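Local coordinates for glycerol kinase, putative (Plasmodium falciparum, PDB 2W40), which probably phosphorylates glycerol with ATP to give sn-glycerol 3-phosphate, as an FGGY-family kinase of the sugar kinase/Hsp70/actin superfamily, at residues Ser285-Ile290 and Thr400-Ile405; Ile276-Lys281 and Tyr305-Ser310; Phe348-Ser353 and Arg382-Gly387. One frame throughout, in Å; residues are numbered along the deposited sequence.

Contact 1 of 3, residues Ser285-Ile290 and Thr400-Ile405. With EDO (1,2-ethanediol), chain B.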
ATOM      1  N   SER C 285     -11.693  20.933 -25.569  1.00 13.19           N
ATOM      2  CA  SER C 285     -11.522  19.487 -25.540  1.00 12.24           C
ATOM      3  C   SER C 285     -12.898  18.822 -25.476  1.00 13.57           C
ATOM      4  O   SER C 285     -13.814  19.338 -24.881  1.00 13.71           O
ATOM      5  CB  SER C 285     -10.689  19.064 -24.321  1.00 13.87           C
ATOM      6  OG  SER C 285     -10.424  17.707 -24.294  1.00 11.71           O
ATOM      7  N   THR C 286     -12.983  17.677 -26.104  1.00 13.00           N
ATOM      8  CA  THR C 286     -14.065  16.712 -25.807  1.00 14.77           C
ATOM      9  C   THR C 286     -13.584  15.434 -25.086  1.00 14.01           C
ATOM     10  O   THR C 286     -14.396  14.446 -24.910  1.00 15.19           O
ATOM     11  CB  THR C 286     -14.811  16.288 -27.080  1.00 17.21           C
ATOM     12  OG1 THR C 286     -13.931  15.571 -27.931  1.00 21.72           O
ATOM     13  CG2 THR C 286     -15.404  17.508 -27.813  1.00 18.69           C
ATOM     14  N   CYS C 287     -12.337  15.461 -24.609  1.00 13.08           N
ATOM     15  CA  CYS C 287     -11.572  14.319 -24.146  1.00 12.85           C
ATOM     16  C   CYS C 287     -10.910  14.658 -22.817  1.00 12.32           C
ATOM     17  O   CYS C 287      -9.992  13.978 -22.470  1.00 12.88           O
ATOM     18  CB  CYS C 287     -10.407  13.895 -25.221  1.00 12.53           C
ATOM     19  SG  CYS C 287     -11.180  13.314 -26.659  1.00 23.38           S
ATOM     20  N   GLY C 288     -11.434  15.596 -22.033  1.00 10.67           N
ATOM     21  CA  GLY C 288     -10.899  15.791 -20.732  1.00  9.43           C
ATOM     22  C   GLY C 288      -9.688  16.640 -20.535  1.00 10.10           C
ATOM     23  O   GLY C 288      -9.107  16.621 -19.473  1.00 10.86           O
ATOM     24  N   LEU C 289      -9.292  17.409 -21.534  1.00 10.01           N
ATOM     25  CA  LEU C 289      -8.191  18.329 -21.401  1.00  8.34           C
ATOM     26  C   LEU C 289      -8.753  19.738 -21.121  1.00  8.44           C
ATOM     27  O   LEU C 289      -9.903  20.075 -21.410  1.00 10.94           O
ATOM     28  CB  LEU C 289      -7.374  18.270 -22.706  1.00 11.33           C
ATOM     29  CG  LEU C 289      -6.747  16.887 -23.079  1.00  8.41           C
ATOM     30  CD1 LEU C 289      -5.842  16.943 -24.283  1.00 10.66           C
ATOM     31  CD2 LEU C 289      -5.867  16.297 -21.899  1.00 13.66           C
ATOM     32  N   ILE C 290      -7.947  20.548 -20.477  1.00  9.33           N
ATOM     33  CA  ILE C 290      -8.355  21.923 -20.111  1.00  8.11           C
ATOM     34  C   ILE C 290      -7.809  22.933 -21.135  1.00  9.27           C
ATOM     35  O   ILE C 290      -6.655  22.837 -21.538  1.00  9.84           O
ATOM     36  CB  ILE C 290      -7.776  22.266 -18.713  1.00  9.51           C
ATOM     37  CG1 ILE C 290      -8.473  21.459 -17.575  1.00 10.26           C
ATOM     38  CG2 ILE C 290      -7.831  23.830 -18.433  1.00  9.24           C
ATOM     39  CD1 ILE C 290      -7.968  21.744 -16.251  1.00  9.86           C
ATOM     40  N   THR C 400      -4.110  13.666 -28.851  1.00 13.79           N
ATOM     41  CA  THR C 400      -4.096  13.334 -30.296  1.00 14.44           C
ATOM     42  C   THR C 400      -5.516  13.386 -30.838  1.00 14.34           C
ATOM     43  O   THR C 400      -5.742  13.847 -31.959  1.00 15.95           O
ATOM     44  CB  THR C 400      -3.363  12.029 -30.606  1.00 15.52           C
ATOM     45  OG1 THR C 400      -3.948  10.970 -29.881  1.00 16.87           O
ATOM     46  CG2 THR C 400      -1.867  12.135 -30.229  1.00 14.44           C
ATOM     47  N   SER C 401      -6.518  12.954 -30.071  1.00 14.74           N
ATOM     48  CA  SER C 401      -7.907  13.087 -30.503  0.50 15.48           C
ATOM     49  C   SER C 401      -8.349  14.511 -30.690  1.00 15.62           C
ATOM     50  O   SER C 401      -8.902  14.900 -31.748  1.00 15.79           O
ATOM     51  CB  SER C 401      -8.832  12.398 -29.506  0.50 15.74           C
ATOM     52  OG  SER C 401     -10.200  12.508 -29.893  0.50 16.96           O
ATOM     53  N   ASP C 402      -8.153  15.317 -29.662  1.00 15.18           N
ATOM     54  CA  ASP C 402      -8.501  16.725 -29.736  1.00 16.27           C
ATOM     55  C   ASP C 402      -7.772  17.485 -30.860  1.00 17.94           C
ATOM     56  O   ASP C 402      -8.372  18.414 -31.461  1.00 19.84           O
ATOM     57  CB  ASP C 402      -8.186  17.414 -28.435  1.00 15.83           C
ATOM     58  CG  ASP C 402      -9.210  17.158 -27.338  1.00 18.36           C
ATOM     59  OD1 ASP C 402     -10.417  16.909 -27.671  1.00 14.19           O
ATOM     60  OD2 ASP C 402      -8.785  17.314 -26.180  1.00 15.76           O
ATOM     61  N   MET C 403      -6.512  17.096 -31.156  1.00 17.30           N
ATOM     62  CA  MET C 403      -5.703  17.805 -32.153  1.00 17.48           C
ATOM     63  C   MET C 403      -5.906  17.253 -33.557  1.00 18.96           C
ATOM     64  O   MET C 403      -5.403  17.857 -34.518  1.00 18.64           O
ATOM     65  CB  MET C 403      -4.241  17.902 -31.807  1.00 17.95           C
ATOM     66  CG  MET C 403      -3.864  18.729 -30.541  1.00 21.56           C
ATOM     67  SD  MET C 403      -4.438  20.446 -30.516  1.00 23.27           S
ATOM     68  CE  MET C 403      -3.139  21.160 -31.580  1.00 26.54           C
ATOM     69  N   GLY C 404      -6.667  16.170 -33.695  1.00 19.19           N
ATOM     70  CA  GLY C 404      -6.864  15.562 -35.032  1.00 20.79           C
ATOM     71  C   GLY C 404      -5.562  15.045 -35.687  1.00 21.67           C
ATOM     72  O   GLY C 404      -5.471  15.018 -36.953  1.00 22.10           O
ATOM     73  N   ILE C 405      -4.620  14.576 -34.871  1.00 21.17           N
ATOM     74  CA  ILE C 405      -3.351  13.950 -35.304  1.00 22.85           C
ATOM     75  C   ILE C 405      -3.279  12.451 -34.879  1.00 23.39           C
ATOM     76  O   ILE C 405      -4.035  11.965 -34.029  1.00 23.47           O
ATOM     77  CB  ILE C 405      -2.135  14.729 -34.807  1.00 22.33           C
ATOM     78  CG1 ILE C 405      -2.183  14.891 -33.269  1.00 21.27           C
ATOM     79  CG2 ILE C 405      -2.062  16.103 -35.479  1.00 23.15           C
ATOM     80  CD1 ILE C 405      -0.868  15.335 -32.538  1.00 21.30           C
TER
HETATM   81  C1  EDO B1508     -12.638  20.069 -19.950  1.00 16.66           C
HETATM   82  O1  EDO B1508     -12.443  19.120 -21.025  1.00 18.51           O
HETATM   83  C2  EDO B1508     -12.153  19.539 -18.628  1.00 12.76           C
HETATM   84  O2  EDO B1508     -12.375  20.449 -17.636  1.00 15.38           O
HETATM   85  O   HOH W   1     -12.374  17.095 -29.583  1.00 46.42           O

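Contact 2 of 3, residues Ile276-Lys281 and Tyr305-Ser310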
ATOM      1  N   ILE C 276       0.106  21.616 -24.807  1.00  8.45           N
ATOM      2  CA  ILE C 276       0.353  21.800 -26.252  1.00  9.43           C
ATOM      3  C   ILE C 276      -0.084  23.174 -26.689  1.00 10.51           C
ATOM      4  O   ILE C 276      -1.208  23.569 -26.402  1.00 10.58           O
ATOM      5  CB  ILE C 276      -0.349  20.671 -27.100  1.00 11.64           C
ATOM      6  CG1 ILE C 276       0.074  20.792 -28.596  1.00 13.58           C
ATOM      7  CG2 ILE C 276      -1.876  20.599 -26.876  1.00 13.76           C
ATOM      8  CD1 ILE C 276      -0.152  19.489 -29.467  1.00 11.46           C
ATOM      9  N   ASN C 277       0.751  23.869 -27.477  1.00 10.33           N
ATOM     10  CA  ASN C 277       0.438  25.158 -27.996  1.00 10.36           C
ATOM     11  C   ASN C 277      -0.545  25.040 -29.169  1.00 11.76           C
ATOM     12  O   ASN C 277      -0.301  24.326 -30.107  1.00 13.93           O
ATOM     13  CB  ASN C 277       1.763  25.827 -28.376  1.00 11.33           C
ATOM     14  CG  ASN C 277       1.670  27.305 -28.764  1.00 12.01           C
ATOM     15  OD1 ASN C 277       0.767  27.727 -29.471  1.00 15.63           O
ATOM     16  ND2 ASN C 277       2.723  28.056 -28.400  1.00 13.81           N
ATOM     17  N   THR C 278      -1.688  25.711 -29.062  1.00 11.57           N
ATOM     18  CA  THR C 278      -2.738  25.657 -30.091  1.00 12.20           C
ATOM     19  C   THR C 278      -2.745  26.954 -30.907  1.00 11.84           C
ATOM     20  O   THR C 278      -3.699  27.241 -31.646  1.00 14.91           O
ATOM     21  CB  THR C 278      -4.148  25.323 -29.496  1.00 11.73           C
ATOM     22  OG1 THR C 278      -4.547  26.405 -28.661  1.00 12.55           O
ATOM     23  CG2 THR C 278      -4.219  23.976 -28.708  1.00 12.04           C
ATOM     24  N   GLY C 279      -1.659  27.724 -30.799  1.00 11.76           N
ATOM     25  CA  GLY C 279      -1.564  29.012 -31.524  1.00 12.22           C
ATOM     26  C   GLY C 279      -2.621  30.000 -31.026  1.00 13.26           C
ATOM     27  O   GLY C 279      -3.006  29.982 -29.855  1.00 14.64           O
ATOM     28  N   GLU C 280      -3.130  30.843 -31.921  1.00 15.22           N
ATOM     29  CA  GLU C 280      -4.163  31.840 -31.525  1.00 15.88           C
ATOM     30  C   GLU C 280      -5.605  31.264 -31.362  1.00 15.73           C
ATOM     31  O   GLU C 280      -6.514  31.985 -30.929  1.00 15.54           O
ATOM     32  CB  GLU C 280      -4.153  33.005 -32.534  1.00 17.03           C
ATOM     33  CG  GLU C 280      -2.884  33.865 -32.402  1.00 17.69           C
ATOM     34  CD  GLU C 280      -2.830  35.002 -33.464  1.00 21.29           C
ATOM     35  OE1 GLU C 280      -3.727  35.048 -34.387  1.00 25.08           O
ATOM     36  OE2 GLU C 280      -1.892  35.820 -33.325  1.00 23.98           O
ATOM     37  N   LYS C 281      -5.786  29.982 -31.732  1.00 17.44           N
ATOM     38  CA  LYS C 281      -7.089  29.316 -31.761  1.00 18.61           C
ATOM     39  C   LYS C 281      -7.340  28.737 -30.385  1.00 16.92           C
ATOM     40  O   LYS C 281      -6.476  28.051 -29.813  1.00 17.27           O
ATOM     41  CB  LYS C 281      -7.077  28.167 -32.785  1.00 20.79           C
ATOM     42  CG  LYS C 281      -8.425  27.356 -32.884  1.00 21.58           C
ATOM     43  CD  LYS C 281      -8.415  26.178 -33.929  1.00 24.62           C
ATOM     44  CE  LYS C 281      -9.643  25.251 -33.758  1.00 27.97           C
ATOM     45  NZ  LYS C 281     -10.559  25.599 -32.496  1.00 28.76           N
ATOM     46  N   TYR C 305      -2.895  30.169 -26.999  1.00 10.34           N
ATOM     47  CA  TYR C 305      -3.645  29.213 -26.203  1.00 10.27           C
ATOM     48  C   TYR C 305      -2.963  27.866 -26.134  1.00 10.58           C
ATOM     49  O   TYR C 305      -2.070  27.568 -26.872  1.00 10.07           O
ATOM     50  CB  TYR C 305      -5.074  29.109 -26.750  1.00  9.92           C
ATOM     51  CG  TYR C 305      -5.870  30.307 -26.470  1.00 10.37           C
ATOM     52  CD1 TYR C 305      -6.552  30.412 -25.251  1.00 10.30           C
ATOM     53  CD2 TYR C 305      -5.986  31.357 -27.392  1.00 13.25           C
ATOM     54  CE1 TYR C 305      -7.333  31.535 -24.986  1.00 12.88           C
ATOM     55  CE2 TYR C 305      -6.807  32.483 -27.172  1.00 12.97           C
ATOM     56  CZ  TYR C 305      -7.484  32.590 -25.963  1.00 13.78           C
ATOM     57  OH  TYR C 305      -8.216  33.691 -25.616  1.00 13.14           O
ATOM     58  N   ALA C 306      -3.489  27.015 -25.274  1.00 10.04           N
ATOM     59  CA  ALA C 306      -2.941  25.686 -25.038  1.00  8.75           C
ATOM     60  C   ALA C 306      -4.076  24.748 -24.618  1.00  9.82           C
ATOM     61  O   ALA C 306      -5.161  25.173 -24.170  1.00  9.58           O
ATOM     62  CB  ALA C 306      -1.839  25.651 -24.034  1.00  9.80           C
ATOM     63  N   LEU C 307      -3.819  23.477 -24.787  1.00  8.75           N
ATOM     64  CA  LEU C 307      -4.587  22.329 -24.195  1.00  8.23           C
ATOM     65  C   LEU C 307      -3.685  21.748 -23.168  1.00  8.69           C
ATOM     66  O   LEU C 307      -2.485  21.631 -23.392  1.00  8.87           O
ATOM     67  CB  LEU C 307      -5.027  21.313 -25.237  1.00 11.82           C
ATOM     68  CG  LEU C 307      -6.277  21.598 -25.956  1.00 10.85           C
ATOM     69  CD1 LEU C 307      -6.577  20.496 -27.067  1.00 13.16           C
ATOM     70  CD2 LEU C 307      -7.533  21.746 -25.077  1.00 10.43           C
ATOM     71  N   GLU C 308      -4.220  21.424 -22.017  1.00  7.88           N
ATOM     72  CA  GLU C 308      -3.396  20.929 -20.914  1.00  8.85           C
ATOM     73  C   GLU C 308      -4.005  19.681 -20.284  1.00  7.05           C
ATOM     74  O   GLU C 308      -5.219  19.592 -20.015  1.00  9.67           O
ATOM     75  CB  GLU C 308      -3.269  21.951 -19.761  1.00 11.06           C
ATOM     76  CG  GLU C 308      -2.566  21.406 -18.475  1.00  8.47           C
ATOM     77  CD  GLU C 308      -2.279  22.427 -17.374  1.00 10.15           C
ATOM     78  OE1 GLU C 308      -2.072  23.631 -17.704  1.00 12.36           O
ATOM     79  OE2 GLU C 308      -2.249  21.998 -16.210  1.00 12.68           O
ATOM     80  N   GLY C 309      -3.111  18.739 -20.022  1.00  7.52           N
ATOM     81  CA  GLY C 309      -3.350  17.523 -19.268  1.00  8.45           C
ATOM     82  C   GLY C 309      -2.602  17.572 -17.989  1.00  9.38           C
ATOM     83  O   GLY C 309      -1.394  17.701 -17.973  1.00 11.18           O
ATOM     84  N   SER C 310      -3.360  17.529 -16.883  1.00  8.86           N
ATOM     85  CA  SER C 310      -2.816  17.689 -15.531  1.00  8.71           C
ATOM     86  C   SER C 310      -2.903  16.386 -14.746  1.00  8.34           C
ATOM     87  O   SER C 310      -3.913  15.743 -14.776  1.00  9.30           O
ATOM     88  CB  SER C 310      -3.619  18.780 -14.778  1.00  8.88           C
ATOM     89  OG  SER C 310      -3.930  19.956 -15.567  1.00 13.67           O
TER
HETATM   90  O   HOH W   2      -6.586  25.894 -26.832  1.00 12.06           O

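Contact 3 of 3, residues Phe348-Ser353 and Arg382-Gly387. With EDO (1,2-ethanediol), chain D.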
ATOM      1  N   PHE C 348      -0.347   0.471  -8.939  1.00  8.25           N
ATOM      2  CA  PHE C 348      -0.602   1.573  -7.954  1.00  8.52           C
ATOM      3  C   PHE C 348      -1.327   2.672  -8.707  1.00 10.52           C
ATOM      4  O   PHE C 348      -0.717   3.322  -9.554  1.00 10.44           O
ATOM      5  CB  PHE C 348       0.731   2.085  -7.371  1.00 10.13           C
ATOM      6  CG  PHE C 348       0.635   2.872  -6.069  1.00  7.02           C
ATOM      7  CD1 PHE C 348       1.656   2.794  -5.172  1.00 10.44           C
ATOM      8  CD2 PHE C 348      -0.384   3.725  -5.777  1.00 12.69           C
ATOM      9  CE1 PHE C 348       1.642   3.527  -4.039  1.00 11.81           C
ATOM     10  CE2 PHE C 348      -0.449   4.392  -4.592  1.00 13.31           C
ATOM     11  CZ  PHE C 348       0.604   4.320  -3.723  1.00 11.18           C
ATOM     12  N   VAL C 349      -2.605   2.876  -8.388  1.00  9.42           N
ATOM     13  CA  VAL C 349      -3.355   3.928  -9.028  1.00 10.91           C
ATOM     14  C   VAL C 349      -3.149   5.158  -8.150  1.00 11.86           C
ATOM     15  O   VAL C 349      -3.730   5.205  -7.096  1.00 13.20           O
ATOM     16  CB  VAL C 349      -4.857   3.584  -9.228  1.00 11.37           C
ATOM     17  CG1 VAL C 349      -5.620   4.759  -9.826  1.00 11.70           C
ATOM     18  CG2 VAL C 349      -5.037   2.297 -10.012  1.00 11.80           C
ATOM     19  N   PRO C 350      -2.241   6.100  -8.547  1.00 13.78           N
ATOM     20  CA  PRO C 350      -1.776   7.177  -7.646  1.00 15.18           C
ATOM     21  C   PRO C 350      -2.840   8.328  -7.710  1.00 15.71           C
ATOM     22  O   PRO C 350      -2.848   9.187  -8.691  1.00 20.34           O
ATOM     23  CB  PRO C 350      -0.420   7.632  -8.276  1.00 16.28           C
ATOM     24  CG  PRO C 350      -0.161   6.689  -9.438  1.00 16.37           C
ATOM     25  CD  PRO C 350      -1.570   6.209  -9.837  1.00 14.12           C
ATOM     26  N   ALA C 351      -3.803   8.218  -6.833  1.00 12.50           N
ATOM     27  CA  ALA C 351      -5.080   9.048  -6.894  1.00 10.64           C
ATOM     28  C   ALA C 351      -5.315   9.635  -5.497  1.00  9.20           C
ATOM     29  O   ALA C 351      -6.425   9.719  -5.043  1.00 11.39           O
ATOM     30  CB  ALA C 351      -6.298   8.303  -7.419  1.00 11.90           C
ATOM     31  N   PHE C 352      -4.237  10.075  -4.861  1.00  8.33           N
ATOM     32  CA  PHE C 352      -4.355  10.554  -3.477  1.00  9.34           C
ATOM     33  C   PHE C 352      -5.321  11.738  -3.386  1.00 11.06           C
ATOM     34  O   PHE C 352      -6.033  11.904  -2.370  1.00 13.33           O
ATOM     35  CB  PHE C 352      -3.050  10.951  -2.881  1.00  9.19           C
ATOM     36  CG  PHE C 352      -2.086   9.854  -2.673  1.00  7.54           C
ATOM     37  CD1 PHE C 352      -2.183   9.024  -1.592  1.00  9.76           C
ATOM     38  CD2 PHE C 352      -1.043   9.607  -3.621  1.00 10.55           C
ATOM     39  CE1 PHE C 352      -1.306   8.014  -1.391  1.00 10.21           C
ATOM     40  CE2 PHE C 352      -0.206   8.620  -3.429  1.00 10.40           C
ATOM     41  CZ  PHE C 352      -0.346   7.796  -2.327  1.00 10.57           C
ATOM     42  N   SER C 353      -5.314  12.591  -4.418  1.00  9.82           N
ATOM     43  CA  SER C 353      -6.296  13.720  -4.513  1.00 10.26           C
ATOM     44  C   SER C 353      -7.272  13.532  -5.657  1.00 10.95           C
ATOM     45  O   SER C 353      -7.686  14.471  -6.300  1.00 13.23           O
ATOM     46  CB  SER C 353      -5.572  15.025  -4.453  1.00 10.93           C
ATOM     47  OG  SER C 353      -4.844  15.179  -5.554  1.00 11.71           O
ATOM     48  N   ARG C 382       8.122   1.453  -7.627  1.00  9.92           N
ATOM     49  CA  ARG C 382       8.098   1.324  -9.097  1.00  8.07           C
ATOM     50  C   ARG C 382       6.697   1.440  -9.638  1.00  7.75           C
ATOM     51  O   ARG C 382       6.492   2.073 -10.646  1.00  7.35           O
ATOM     52  CB  ARG C 382       8.789   0.009  -9.544  1.00  9.34           C
ATOM     53  CG  ARG C 382       8.788  -0.132 -11.021  1.00 10.33           C
ATOM     54  CD  ARG C 382       9.466  -1.364 -11.558  1.00 11.78           C
ATOM     55  NE  ARG C 382       9.158  -1.318 -12.962  1.00 16.21           N
ATOM     56  CZ  ARG C 382       9.972  -1.028 -13.959  1.00 13.41           C
ATOM     57  NH1 ARG C 382      11.300  -0.969 -13.791  1.00 14.56           N
ATOM     58  NH2 ARG C 382       9.443  -0.872 -15.149  1.00 15.19           N
ATOM     59  N   ALA C 383       5.726   0.861  -8.925  1.00  6.34           N
ATOM     60  CA  ALA C 383       4.352   0.798  -9.456  1.00  6.48           C
ATOM     61  C   ALA C 383       3.815   2.273  -9.463  1.00  6.69           C
ATOM     62  O   ALA C 383       3.077   2.704 -10.330  1.00  8.53           O
ATOM     63  CB  ALA C 383       3.422  -0.157  -8.538  1.00  8.16           C
ATOM     64  N   LEU C 384       4.164   3.022  -8.402  1.00  7.25           N
ATOM     65  CA  LEU C 384       3.677   4.450  -8.313  1.00  7.79           C
ATOM     66  C   LEU C 384       4.243   5.220  -9.574  1.00  7.79           C
ATOM     67  O   LEU C 384       3.502   5.910 -10.284  1.00  8.66           O
ATOM     68  CB  LEU C 384       4.027   5.157  -7.032  1.00  8.38           C
ATOM     69  CG  LEU C 384       3.533   6.587  -6.956  1.00 10.45           C
ATOM     70  CD1 LEU C 384       2.942   6.991  -5.602  1.00 12.80           C
ATOM     71  CD2 LEU C 384       4.609   7.588  -7.433  1.00 11.46           C
ATOM     72  N   LEU C 385       5.524   4.959  -9.863  1.00  8.70           N
ATOM     73  CA  LEU C 385       6.221   5.632 -10.974  1.00  8.84           C
ATOM     74  C   LEU C 385       5.621   5.207 -12.291  1.00  7.26           C
ATOM     75  O   LEU C 385       5.286   6.025 -13.161  1.00  7.88           O
ATOM     76  CB  LEU C 385       7.695   5.295 -10.880  1.00 10.06           C
ATOM     77  CG  LEU C 385       8.399   5.976  -9.696  1.00 11.73           C
ATOM     78  CD1 LEU C 385       9.877   5.483  -9.697  1.00 13.81           C
ATOM     79  CD2 LEU C 385       8.303   7.494  -9.711  1.00 13.64           C
ATOM     80  N   GLU C 386       5.333   3.911 -12.412  1.00  7.87           N
ATOM     81  CA  GLU C 386       4.636   3.422 -13.581  1.00  7.97           C
ATOM     82  C   GLU C 386       3.298   4.083 -13.750  1.00  7.53           C
ATOM     83  O   GLU C 386       2.902   4.389 -14.881  1.00  8.73           O
ATOM     84  CB  GLU C 386       4.534   1.914 -13.592  1.00  8.43           C
ATOM     85  CG  GLU C 386       5.861   1.114 -13.691  1.00 10.36           C
ATOM     86  CD  GLU C 386       5.640  -0.371 -14.040  1.00 11.56           C
ATOM     87  OE1 GLU C 386       4.451  -0.867 -14.064  1.00 12.84           O
ATOM     88  OE2 GLU C 386       6.680  -1.081 -14.280  1.00 11.72           O
ATOM     89  N   GLY C 387       2.564   4.210 -12.662  1.00  8.21           N
ATOM     90  CA  GLY C 387       1.261   4.923 -12.707  1.00  8.47           C
ATOM     91  C   GLY C 387       1.301   6.356 -13.254  1.00  8.92           C
ATOM     92  O   GLY C 387       0.346   6.830 -13.832  1.00 11.25           O
TER
HETATM   93  C1  EDO D1515       2.224  -2.919 -15.438  1.00 25.07           C
HETATM   94  O1  EDO D1515       3.461  -2.364 -15.948  1.00 19.68           O
HETATM   95  C2  EDO D1515       2.551  -3.941 -14.328  1.00 26.91           C
HETATM   96  O2  EDO D1515       3.306  -5.075 -14.860  1.00 32.51           O
HETATM   97  O   HOH W   3       0.936   1.215 -11.346  1.00 10.08           O

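Contact 1 of 3, residues Ser285-Ile290 and Thr400-Ile405
Asp402, on the last turn of a long helix, reaches with its carboxylate into the loop 285-290 and carries most of this contact. Its CG stands beside the backbone N (chi1 -78°), which sends both oxygens across to the loop. OD2 receives the hydroxyl of Ser285, with OG to OD2 only 2.5 Å, a very short bond. OD1 takes the amide of Thr286, N to OD1 3.1 Å, along a fairly straight path (160° at the hydrogen). Each oxygen uses its syn lone pair, so the two bonds hold the carboxylate as a fork and limit its rotation.

Ser285 OG, anti to its own backbone N, is the hub of the tight part: besides donating to Asp402 it accepts from Cys287 N, an ST turn, and from Leu289 N, each at 3.0 Å from OG. Three bonds thus grip one hydroxyl of a buried residue and curl the loop around it; the two incoming N-H groups would be expected to make it a stronger donor to the acid. The Leu289 side chain covers OD2, crossing the acid obliquely with CD1 3.5 Å from Asp402 OD2.

The outer side is looser. A water bridges Thr286 OG1 and Asp402 OD1, and Cys287 SG comes within 3.5 Å of the OG of Ser401, a solvent-exposed residue.

Gly288 turns the loop at positive phi. A bound ethanediol, probably from the crystallisation liquor, sits between the loop and Thr132/Tyr133, donating through O1 to Leu289 O.

Gly404, at positive phi, forms a Schellman motif that closes the helix. The contact thus pins the loop leading into edge strand 290-295 to the C-terminal end of helix 377-403, while Leu289 also packs on Ile395 and Leu399 of that helix and Asp402 rests on Leu307 of strand 304-311.

Contact 2 of 3, residues Ile276-Lys281 and Tyr305-Ser310
A type II' turn from Thr278 to Lys281 folds back beside Tyr305, and a side-chain bond closes it: Thr278 OG1 donates to Lys281 O at 2.8 Å, nearly along the C=O axis, whereas the backbone bond of the turn is weak. OG1 sits between the backbone N and carbonyl carbon (chi1 66°). Gly279, at position i+1, has the positive phi of a type II' turn, and its N-H is held by Asn277 OD1 in an Asx turn.

Ile276 and Leu307 form an antiparallel hydrogen-bonded pair, with Ile276 N to Leu307 O 3.0 Å; next to it, Asn277 and Ala306 are a non-hydrogen-bonded pair. Ile276 CG2 touches Leu307 CB at 3.6 Å. Farther along, Thr278 N donates to Tyr305 O from above the carbonyl plane, and Tyr305 N donates to Gly279 O at 2.9 Å, almost straight (174°). The Tyr305 ring lies by the turn, its CD2 3.6 Å from Glu280 O, which approaches obliquely.

The pair belongs to the mixed sheet of the actin-like C-terminal FGGY domain. Leu399 and Met403 of helix 377-403 cover Ile276, Met403 also touches Thr278, and strand 290-295 flanks strand 304-311 on its other edge.

Contact 3 of 3, residues Phe348-Ser353 and Arg382-Gly387
A short strand and the loop following it pack against helix 377-403 in the C-terminal FGGY domain. Leu384 carries most of the contact: its CD1 sits over one face of the Phe348 ring, 4.2 Å from the centroid and 18° off the normal, a CH-pi contact offset toward the rim. The same methyl meets the edge of the Phe352 ring, CE2 to CD1 4.2 Å, so it sits in the angle between that edge and the Phe348 face. Phe348 CB rests on Ala383 CB at 3.7 Å, and Pro350 CB packs on Leu384 CG. The bare CA of Gly387 comes 4.0 Å from Pro350 CG and 4.1 Å from Phe348 O.

Behind this layer, Phe348 has CG anti to its backbone N (chi1 -161°), which lays the ring alongside Leu384, and Pro350 centres an inverse gamma turn. Farther out, Trp320 meets the Phe352 ring, and Met371 and Phe373 of the second subunit pack on these aromatics. The Leu384 side chain is about 7 Å from Gly315, an ADP-binding residue, though this chain holds no nucleotide.

A water accepts from Phe348 N at 2.8 Å and lies 2.8 Å from Ala383 O, probably donating to it.

Overall arrangement
From the N terminus, strand 272-279 enters contact 2, which closes the loop that runs out through strand 290-295 and back as 304-311, where 305-310 pairs with 276-281. Within that loop, residues 285-290 begin contact 1, whose own loop closes only at 400-405; contacts 1 and 2 therefore cross along the chain, and they touch in space, Ile290 O lying 2.9 Å from Glu308 N. Contact 3 opens and closes later, nested inside the loop of contact 1 and in series with contact 2. Helix 377-403 serves contact 3 through residues 382-387 and contact 1 at its far end, the centres about 24 Å apart, tying the seven-stranded sheet to the two-stranded sheet 347-349/366-371.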